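Local coordinates for O-ureido-L-serine synthase (Streptomyces lavendulae, PDB 3X43), which catalyses the pyridoxal phosphate-dependent addition of hydroxyurea to O-acetyl-L-serine, giving O-ureido-L-serine for biosynthesis of the antibiotic D-cycloserine, at residues G86-A91 and G109-L114; I260-S265 and A288-T293. All blocks are in the same frame, centred on the assembly; numbering follows the deposited sequence.

Contact 1. Residues G86-A91 and G109-L114; sequences GYRFVA and GGKLVL
V90 and K111 meet side chain to backbone: the CG1 branch of V90 presses on the carbonyl of K111, with V90 CG1 to K111 O at 3.0 Å, a tight approach. CG1 stands there because it is turned anti to the backbone N (chi1 -157°). The same carbonyl also receives a CA-H...O contact, V90 CA to K111 O being 3.2 Å. V90 CG1 also reaches V113 CG2 at 4.1 Å, the two valine side chains meeting at a slant. On the K111 side of the sheet, the aliphatic part of R88 passes obliquely over that of K111, R88 CD lying 3.9 Å from K111 CD, and W314 of a second subunit packs on both. A91 and L112 face the other way, where L112 CD1 lies 4.5 Å from A91 CB and the leucine also rests on helix 99-107.

This is a beta-alpha-beta unit, strand 88-91, helix 99-107 and strand 111-112, in which 111-112 is the outermost strand of the four-stranded parallel sheet within this chain. K111 N donates to F89 O at 2.7 Å, with an N-H...O angle of 146°, whereas the bond from V113 N to A91 O is weak at 3.4 Å. The F89 ring itself turns to helix 73-85.

The backbone of L112 hydrogen-bonds to the second subunit. Across the contact, one short and one weak backbone bond join the strands, while R88 and K111, like charges, meet through their methylenes with R88 NE 5.2 Å from K111 NZ, a separation that probably limits their repulsion.

Contact 2. Residues I260-S265 and A288-T293; sequences IFAGIS and AMLPDT. With PLP (pyridoxal-5'-phosphate), chain J.
The pyridine ring of PLP has P291 over one face, with P291 CB 3.4 Å from PLP N1, while S265 comes in at the nitrogen edge and D292 lies by the methyl edge, D292 OD2 being 3.3 Å from PLP C2A. A serine bonded to the pyridine nitrogen is characteristic of cysteine synthase-like enzymes of PLP fold type II. With chi1 at 64°, S265 OG lies between the directions of its backbone N and carbonyl carbon and is turned to the ring nitrogen, donating to PLP N1 at 2.7 Å, consistent with an unprotonated nitrogen. S265 sits in the first turn of helix 264-279, with G263 at the N-cap position, and P291 follows the end of strand 284-290. The carboxylate of D292 is steered by N73 and Y297, which both hydrogen-bond its OD2; N73 also bonds the cofactor.

Away from the ring, the I260 and L290 side chains lie roughly perpendicular, I260 CG2 to L290 CD2 being 3.5 Å, and A262 CB packs on L290 CG. G263 N donates to D292 O at 3.2 Å from above the carbonyl plane, 46° out of it. One water ties the segments together beside the cofactor, donating to S265 OG at 2.8 Å and to D292 OD1 at 2.7 Å.

Overall arrangement
Contact 1 pairs strands of the four-stranded parallel sheet, 111-112 being its outermost strand within this chain, while contact 2 sets the start of helix 264-279 against the end of strand 284-290 of the mixed sheet. Their centres are 26 Å apart and their nearest atoms about 16 Å, so they do not touch. Contact 2 meets the cofactor directly, whereas in contact 1 the side chain of F89 stays about 13 Å from the bound PLP and about 10 Å from that of K43, the lysine that carries the cofactor, though the two are not joined in this structure. Helix 73-85 connects the two regions: F89 packs against it, and N73 at its start bonds both D292 and PLP. Both contacts also touch the second subunit.

Contact 1. Residues G86-A91 and G109-L114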
ATOM      1  N   GLY B  86      14.676  -8.972 -20.777  1.00 51.40           N
ATOM      2  CA  GLY B  86      15.778  -9.362 -21.643  1.00 52.42           C
ATOM      3  C   GLY B  86      15.455 -10.290 -22.801  1.00 53.21           C
ATOM      4  O   GLY B  86      16.264 -11.143 -23.160  1.00 56.64           O
ATOM      5  N   TYR B  87      14.278 -10.130 -23.387  1.00 51.61           N
ATOM      6  CA  TYR B  87      13.879 -10.949 -24.516  1.00 51.55           C
ATOM      7  C   TYR B  87      13.732 -10.089 -25.765  1.00 53.45           C
ATOM      8  O   TYR B  87      13.679  -8.860 -25.696  1.00 53.05           O
ATOM      9  CB  TYR B  87      12.547 -11.633 -24.232  1.00 50.15           C
ATOM     10  CG  TYR B  87      12.580 -12.608 -23.084  1.00 50.16           C
ATOM     11  CD1 TYR B  87      13.330 -13.780 -23.167  1.00 51.01           C
ATOM     12  CD2 TYR B  87      11.844 -12.372 -21.921  1.00 48.96           C
ATOM     13  CE1 TYR B  87      13.342 -14.698 -22.114  1.00 50.20           C
ATOM     14  CE2 TYR B  87      11.853 -13.287 -20.866  1.00 49.61           C
ATOM     15  CZ  TYR B  87      12.602 -14.447 -20.972  1.00 49.04           C
ATOM     16  OH  TYR B  87      12.597 -15.370 -19.956  1.00 50.61           O
ATOM     17  N   ARG B  88      13.680 -10.748 -26.912  1.00 57.20           N
ATOM     18  CA  ARG B  88      13.508 -10.062 -28.181  1.00 58.64           C
ATOM     19  C   ARG B  88      12.017 -10.195 -28.460  1.00 56.48           C
ATOM     20  O   ARG B  88      11.414 -11.219 -28.132  1.00 54.51           O
ATOM     21  CB  ARG B  88      14.317 -10.759 -29.282  1.00 63.96           C
ATOM     22  CG  ARG B  88      15.006  -9.817 -30.269  1.00 68.86           C
ATOM     23  CD  ARG B  88      15.148 -10.463 -31.645  1.00 70.68           C
ATOM     24  NE  ARG B  88      16.479 -11.028 -31.863  1.00 75.65           N
ATOM     25  CZ  ARG B  88      16.707 -12.249 -32.343  1.00 76.78           C
ATOM     26  NH1 ARG B  88      15.691 -13.041 -32.659  1.00 77.07           N
ATOM     27  NH2 ARG B  88      17.951 -12.681 -32.514  1.00 76.80           N
ATOM     28  N   PHE B  89      11.415  -9.167 -29.043  1.00 54.39           N
ATOM     29  CA  PHE B  89       9.994  -9.239 -29.326  1.00 52.61           C
ATOM     30  C   PHE B  89       9.626  -8.894 -30.758  1.00 54.14           C
ATOM     31  O   PHE B  89      10.043  -7.869 -31.294  1.00 51.76           O
ATOM     32  CB  PHE B  89       9.214  -8.333 -28.377  1.00 51.91           C
ATOM     33  CG  PHE B  89       7.743  -8.368 -28.608  1.00 50.42           C
ATOM     34  CD1 PHE B  89       7.036  -9.555 -28.453  1.00 48.99           C
ATOM     35  CD2 PHE B  89       7.073  -7.243 -29.060  1.00 50.21           C
ATOM     36  CE1 PHE B  89       5.686  -9.619 -28.757  1.00 50.32           C
ATOM     37  CE2 PHE B  89       5.717  -7.299 -29.365  1.00 50.13           C
ATOM     38  CZ  PHE B  89       5.025  -8.488 -29.216  1.00 48.87           C
ATOM     39  N   VAL B  90       8.832  -9.767 -31.370  1.00 57.93           N
ATOM     40  CA  VAL B  90       8.374  -9.575 -32.739  1.00 59.62           C
ATOM     41  C   VAL B  90       6.858  -9.691 -32.788  1.00 61.31           C
ATOM     42  O   VAL B  90       6.286 -10.699 -32.365  1.00 59.50           O
ATOM     43  CB  VAL B  90       8.970 -10.631 -33.700  1.00 60.44           C
ATOM     44  CG1 VAL B  90       8.953 -10.099 -35.125  1.00 60.95           C
ATOM     45  CG2 VAL B  90      10.390 -10.989 -33.282  1.00 59.60           C
ATOM     46  N   ALA B  91       6.209  -8.653 -33.303  1.00 65.64           N
ATOM     47  CA  ALA B  91       4.756  -8.640 -33.408  1.00 70.83           C
ATOM     48  C   ALA B  91       4.324  -8.477 -34.860  1.00 74.35           C
ATOM     49  O   ALA B  91       5.025  -7.858 -35.666  1.00 73.61           O
ATOM     50  CB  ALA B  91       4.184  -7.515 -32.564  1.00 70.72           C
ATOM     51  N   GLY B 109      11.613  -1.494 -28.124  1.00 61.48           N
ATOM     52  CA  GLY B 109      12.620  -2.270 -28.834  1.00 65.43           C
ATOM     53  C   GLY B 109      12.131  -3.494 -29.587  1.00 66.59           C
ATOM     54  O   GLY B 109      12.889  -4.444 -29.802  1.00 65.74           O
ATOM     55  N   GLY B 110      10.870  -3.476 -29.998  1.00 67.74           N
ATOM     56  CA  GLY B 110      10.331  -4.613 -30.715  1.00 72.31           C
ATOM     57  C   GLY B 110      10.629  -4.576 -32.199  1.00 75.49           C
ATOM     58  O   GLY B 110      10.593  -3.514 -32.822  1.00 76.20           O
ATOM     59  N   LYS B 111      10.945  -5.737 -32.765  1.00 77.44           N
ATOM     60  CA  LYS B 111      11.219  -5.839 -34.191  1.00 78.98           C
ATOM     61  C   LYS B 111       9.869  -6.117 -34.842  1.00 80.98           C
ATOM     62  O   LYS B 111       9.297  -7.192 -34.666  1.00 79.83           O
ATOM     63  CB  LYS B 111      12.197  -6.985 -34.465  1.00 78.57           C
ATOM     64  CG  LYS B 111      13.638  -6.532 -34.670  1.00 77.64           C
ATOM     65  CD  LYS B 111      14.578  -7.179 -33.663  1.00 78.52           C
ATOM     66  CE  LYS B 111      15.837  -6.338 -33.454  1.00 80.43           C
ATOM     67  NZ  LYS B 111      16.010  -5.878 -32.038  1.00 78.00           N
ATOM     68  N   LEU B 112       9.363  -5.137 -35.584  1.00 84.09           N
ATOM     69  CA  LEU B 112       8.059  -5.245 -36.235  1.00 87.29           C
ATOM     70  C   LEU B 112       8.083  -5.708 -37.692  1.00 88.92           C
ATOM     71  O   LEU B 112       8.960  -5.328 -38.473  1.00 89.11           O
ATOM     72  CB  LEU B 112       7.333  -3.898 -36.146  1.00 88.24           C
ATOM     73  CG  LEU B 112       5.823  -3.880 -36.405  1.00 89.30           C
ATOM     74  CD1 LEU B 112       5.075  -3.905 -35.081  1.00 88.69           C
ATOM     75  CD2 LEU B 112       5.457  -2.637 -37.204  1.00 88.12           C
ATOM     76  N   VAL B 113       7.098  -6.530 -38.041  1.00 90.48           N
ATOM     77  CA  VAL B 113       6.952  -7.056 -39.392  1.00 92.05           C
ATOM     78  C   VAL B 113       5.480  -6.964 -39.793  1.00 93.80           C
ATOM     79  O   VAL B 113       4.628  -7.680 -39.259  1.00 92.77           O
ATOM     80  CB  VAL B 113       7.419  -8.523 -39.475  1.00 91.55           C
ATOM     81  CG1 VAL B 113       8.923  -8.592 -39.277  1.00 92.14           C
ATOM     82  CG2 VAL B 113       6.710  -9.362 -38.426  1.00 91.21           C
ATOM     83  N   LEU B 114       5.185  -6.068 -40.731  1.00 96.04           N
ATOM     84  CA  LEU B 114       3.816  -5.865 -41.187  1.00 98.23           C
ATOM     85  C   LEU B 114       3.495  -6.571 -42.500  1.00100.02           C
ATOM     86  O   LEU B 114       4.341  -6.702 -43.388  1.00 99.10           O
ATOM     87  CB  LEU B 114       3.519  -4.367 -41.323  1.00 98.69           C
ATOM     88  CG  LEU B 114       4.687  -3.431 -41.647  1.00 98.93           C
ATOM     89  CD1 LEU B 114       4.590  -2.961 -43.091  1.00 99.94           C
ATOM     90  CD2 LEU B 114       4.667  -2.245 -40.696  1.00 98.90           C
TER

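Contact 2. Residues I260-S265 and A288-T293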
ATOM      1  N   ILE B 260     -11.144  11.026 -15.661  1.00 33.41           N
ATOM      2  CA  ILE B 260     -10.584   9.698 -15.904  1.00 35.01           C
ATOM      3  C   ILE B 260     -10.521   9.468 -17.417  1.00 34.76           C
ATOM      4  O   ILE B 260     -11.539   9.237 -18.060  1.00 35.30           O
ATOM      5  CB  ILE B 260     -11.447   8.609 -15.231  1.00 34.33           C
ATOM      6  CG1 ILE B 260     -11.564   8.914 -13.735  1.00 31.74           C
ATOM      7  CG2 ILE B 260     -10.834   7.226 -15.469  1.00 31.47           C
ATOM      8  CD1 ILE B 260     -12.499   8.005 -12.985  1.00 34.36           C
ATOM      9  N   PHE B 261      -9.317   9.537 -17.973  1.00 31.50           N
ATOM     10  CA  PHE B 261      -9.122   9.389 -19.408  1.00 34.33           C
ATOM     11  C   PHE B 261      -8.814   7.960 -19.827  1.00 35.27           C
ATOM     12  O   PHE B 261      -7.670   7.512 -19.752  1.00 37.53           O
ATOM     13  CB  PHE B 261      -7.996  10.329 -19.864  1.00 34.87           C
ATOM     14  CG  PHE B 261      -7.864  10.450 -21.355  1.00 33.22           C
ATOM     15  CD1 PHE B 261      -8.985  10.410 -22.174  1.00 35.15           C
ATOM     16  CD2 PHE B 261      -6.614  10.603 -21.941  1.00 35.81           C
ATOM     17  CE1 PHE B 261      -8.859  10.519 -23.557  1.00 35.56           C
ATOM     18  CE2 PHE B 261      -6.481  10.713 -23.327  1.00 34.90           C
ATOM     19  CZ  PHE B 261      -7.602  10.671 -24.130  1.00 32.74           C
ATOM     20  N   ALA B 262      -9.841   7.259 -20.293  1.00 34.19           N
ATOM     21  CA  ALA B 262      -9.704   5.876 -20.712  1.00 34.51           C
ATOM     22  C   ALA B 262     -10.120   5.723 -22.167  1.00 37.27           C
ATOM     23  O   ALA B 262     -10.503   6.701 -22.805  1.00 41.23           O
ATOM     24  CB  ALA B 262     -10.548   4.989 -19.830  1.00 31.50           C
ATOM     25  N   GLY B 263     -10.047   4.493 -22.676  1.00 38.31           N
ATOM     26  CA  GLY B 263     -10.392   4.216 -24.064  1.00 40.33           C
ATOM     27  C   GLY B 263     -11.841   3.864 -24.347  1.00 40.64           C
ATOM     28  O   GLY B 263     -12.705   4.071 -23.497  1.00 42.67           O
ATOM     29  N   ILE B 264     -12.104   3.317 -25.537  1.00 41.76           N
ATOM     30  CA  ILE B 264     -13.469   2.961 -25.951  1.00 39.21           C
ATOM     31  C   ILE B 264     -14.131   1.842 -25.154  1.00 37.94           C
ATOM     32  O   ILE B 264     -15.290   1.976 -24.740  1.00 38.28           O
ATOM     33  CB  ILE B 264     -13.545   2.549 -27.457  1.00 40.97           C
ATOM     34  CG1 ILE B 264     -12.512   3.317 -28.290  1.00 41.26           C
ATOM     35  CG2 ILE B 264     -14.949   2.772 -27.983  1.00 36.96           C
ATOM     36  CD1 ILE B 264     -12.565   4.803 -28.137  1.00 40.08           C
ATOM     37  N   SER B 265     -13.425   0.733 -24.948  1.00 34.22           N
ATOM     38  CA  SER B 265     -14.017  -0.387 -24.205  1.00 34.59           C
ATOM     39  C   SER B 265     -14.339   0.014 -22.770  1.00 31.07           C
ATOM     40  O   SER B 265     -15.200  -0.575 -22.130  1.00 31.53           O
ATOM     41  CB  SER B 265     -13.078  -1.607 -24.202  1.00 34.57           C
ATOM     42  OG  SER B 265     -11.864  -1.332 -23.520  1.00 38.03           O
ATOM     43  N   ALA B 288     -17.260  -1.241 -12.857  1.00 26.62           N
ATOM     44  CA  ALA B 288     -16.969  -1.348 -14.274  1.00 25.42           C
ATOM     45  C   ALA B 288     -15.455  -1.367 -14.490  1.00 28.12           C
ATOM     46  O   ALA B 288     -14.719  -0.685 -13.776  1.00 28.87           O
ATOM     47  CB  ALA B 288     -17.591  -0.171 -15.012  1.00 22.79           C
ATOM     48  N   MET B 289     -15.002  -2.151 -15.469  1.00 27.86           N
ATOM     49  CA  MET B 289     -13.575  -2.262 -15.797  1.00 29.24           C
ATOM     50  C   MET B 289     -13.163  -1.240 -16.852  1.00 28.23           C
ATOM     51  O   MET B 289     -13.802  -1.128 -17.889  1.00 33.05           O
ATOM     52  CB  MET B 289     -13.242  -3.659 -16.341  1.00 26.73           C
ATOM     53  CG  MET B 289     -13.358  -4.808 -15.341  1.00 25.85           C
ATOM     54  SD  MET B 289     -12.126  -4.778 -14.017  1.00 33.12           S
ATOM     55  CE  MET B 289     -10.577  -4.698 -14.918  1.00 23.76           C
ATOM     56  N   LEU B 290     -12.078  -0.517 -16.583  1.00 27.97           N
ATOM     57  CA  LEU B 290     -11.526   0.491 -17.491  1.00 26.14           C
ATOM     58  C   LEU B 290     -10.204  -0.137 -17.971  1.00 26.87           C
ATOM     59  O   LEU B 290      -9.151   0.071 -17.374  1.00 25.03           O
ATOM     60  CB  LEU B 290     -11.246   1.780 -16.716  1.00 26.28           C
ATOM     61  CG  LEU B 290     -12.317   2.869 -16.685  1.00 30.30           C
ATOM     62  CD1 LEU B 290     -13.682   2.268 -16.419  1.00 19.77           C
ATOM     63  CD2 LEU B 290     -11.953   3.883 -15.623  1.00 28.71           C
ATOM     64  N   PRO B 291     -10.243  -0.870 -19.086  1.00 26.47           N
ATOM     65  CA  PRO B 291      -9.045  -1.536 -19.611  1.00 29.42           C
ATOM     66  C   PRO B 291      -7.780  -0.777 -19.990  1.00 31.14           C
ATOM     67  O   PRO B 291      -6.687  -1.328 -19.874  1.00 34.52           O
ATOM     68  CB  PRO B 291      -9.587  -2.374 -20.779  1.00 27.80           C
ATOM     69  CG  PRO B 291     -11.095  -2.436 -20.546  1.00 26.64           C
ATOM     70  CD  PRO B 291     -11.416  -1.107 -19.945  1.00 22.18           C
ATOM     71  N   ASP B 292      -7.884   0.464 -20.441  1.00 33.12           N
ATOM     72  CA  ASP B 292      -6.667   1.158 -20.830  1.00 34.56           C
ATOM     73  C   ASP B 292      -6.769   2.668 -20.880  1.00 35.12           C
ATOM     74  O   ASP B 292      -7.850   3.232 -20.683  1.00 37.79           O
ATOM     75  CB  ASP B 292      -6.164   0.620 -22.182  1.00 35.77           C
ATOM     76  CG  ASP B 292      -7.076   0.993 -23.367  1.00 40.75           C
ATOM     77  OD1 ASP B 292      -8.148   1.608 -23.170  1.00 37.35           O
ATOM     78  OD2 ASP B 292      -6.702   0.662 -24.515  1.00 40.10           O
ATOM     79  N   THR B 293      -5.630   3.313 -21.127  1.00 30.08           N
ATOM     80  CA  THR B 293      -5.570   4.769 -21.203  1.00 33.43           C
ATOM     81  C   THR B 293      -6.072   5.279 -22.548  1.00 36.19           C
ATOM     82  O   THR B 293      -5.783   4.692 -23.595  1.00 35.23           O
ATOM     83  CB  THR B 293      -4.138   5.301 -21.006  1.00 30.61           C
ATOM     84  OG1 THR B 293      -4.108   6.698 -21.310  1.00 37.54           O
ATOM     85  CG2 THR B 293      -3.158   4.580 -21.919  1.00 32.99           C
TER
HETATM   86  N1  PLP J 401     -10.343  -3.541 -23.877  1.00 35.43           N
HETATM   87  C2  PLP J 401      -9.049  -3.309 -24.356  1.00 38.66           C
HETATM   88  C2A PLP J 401      -8.635  -1.957 -24.895  1.00 38.22           C
HETATM   89  C3  PLP J 401      -8.173  -4.357 -24.317  1.00 41.01           C
HETATM   90  O3  PLP J 401      -6.893  -4.195 -24.703  1.00 40.92           O
HETATM   91  C4  PLP J 401      -8.619  -5.608 -23.813  1.00 38.93           C
HETATM   92  C4A PLP J 401      -7.584  -6.802 -23.705  1.00 39.85           C
HETATM   93  C5  PLP J 401      -9.960  -5.755 -23.359  1.00 39.49           C
HETATM   94  C6  PLP J 401     -10.772  -4.718 -23.397  1.00 39.28           C
HETATM   95  C5A PLP J 401     -10.589  -7.094 -22.980  1.00 38.37           C
HETATM   96  O4P PLP J 401      -9.947  -7.746 -21.877  1.00 41.91           O
HETATM   97  P   PLP J 401      -9.736  -9.325 -21.804  1.00 39.27           P
HETATM   98  O1P PLP J 401      -8.878  -9.679 -22.931  1.00 34.42           O
HETATM   99  O2P PLP J 401      -9.101  -9.620 -20.524  1.00 37.12           O
HETATM  100  O3P PLP J 401     -11.060  -9.937 -21.899  1.00 31.57           O
HETATM  101  O   HOH W   1     -10.778   1.103 -22.725  1.00 34.00           O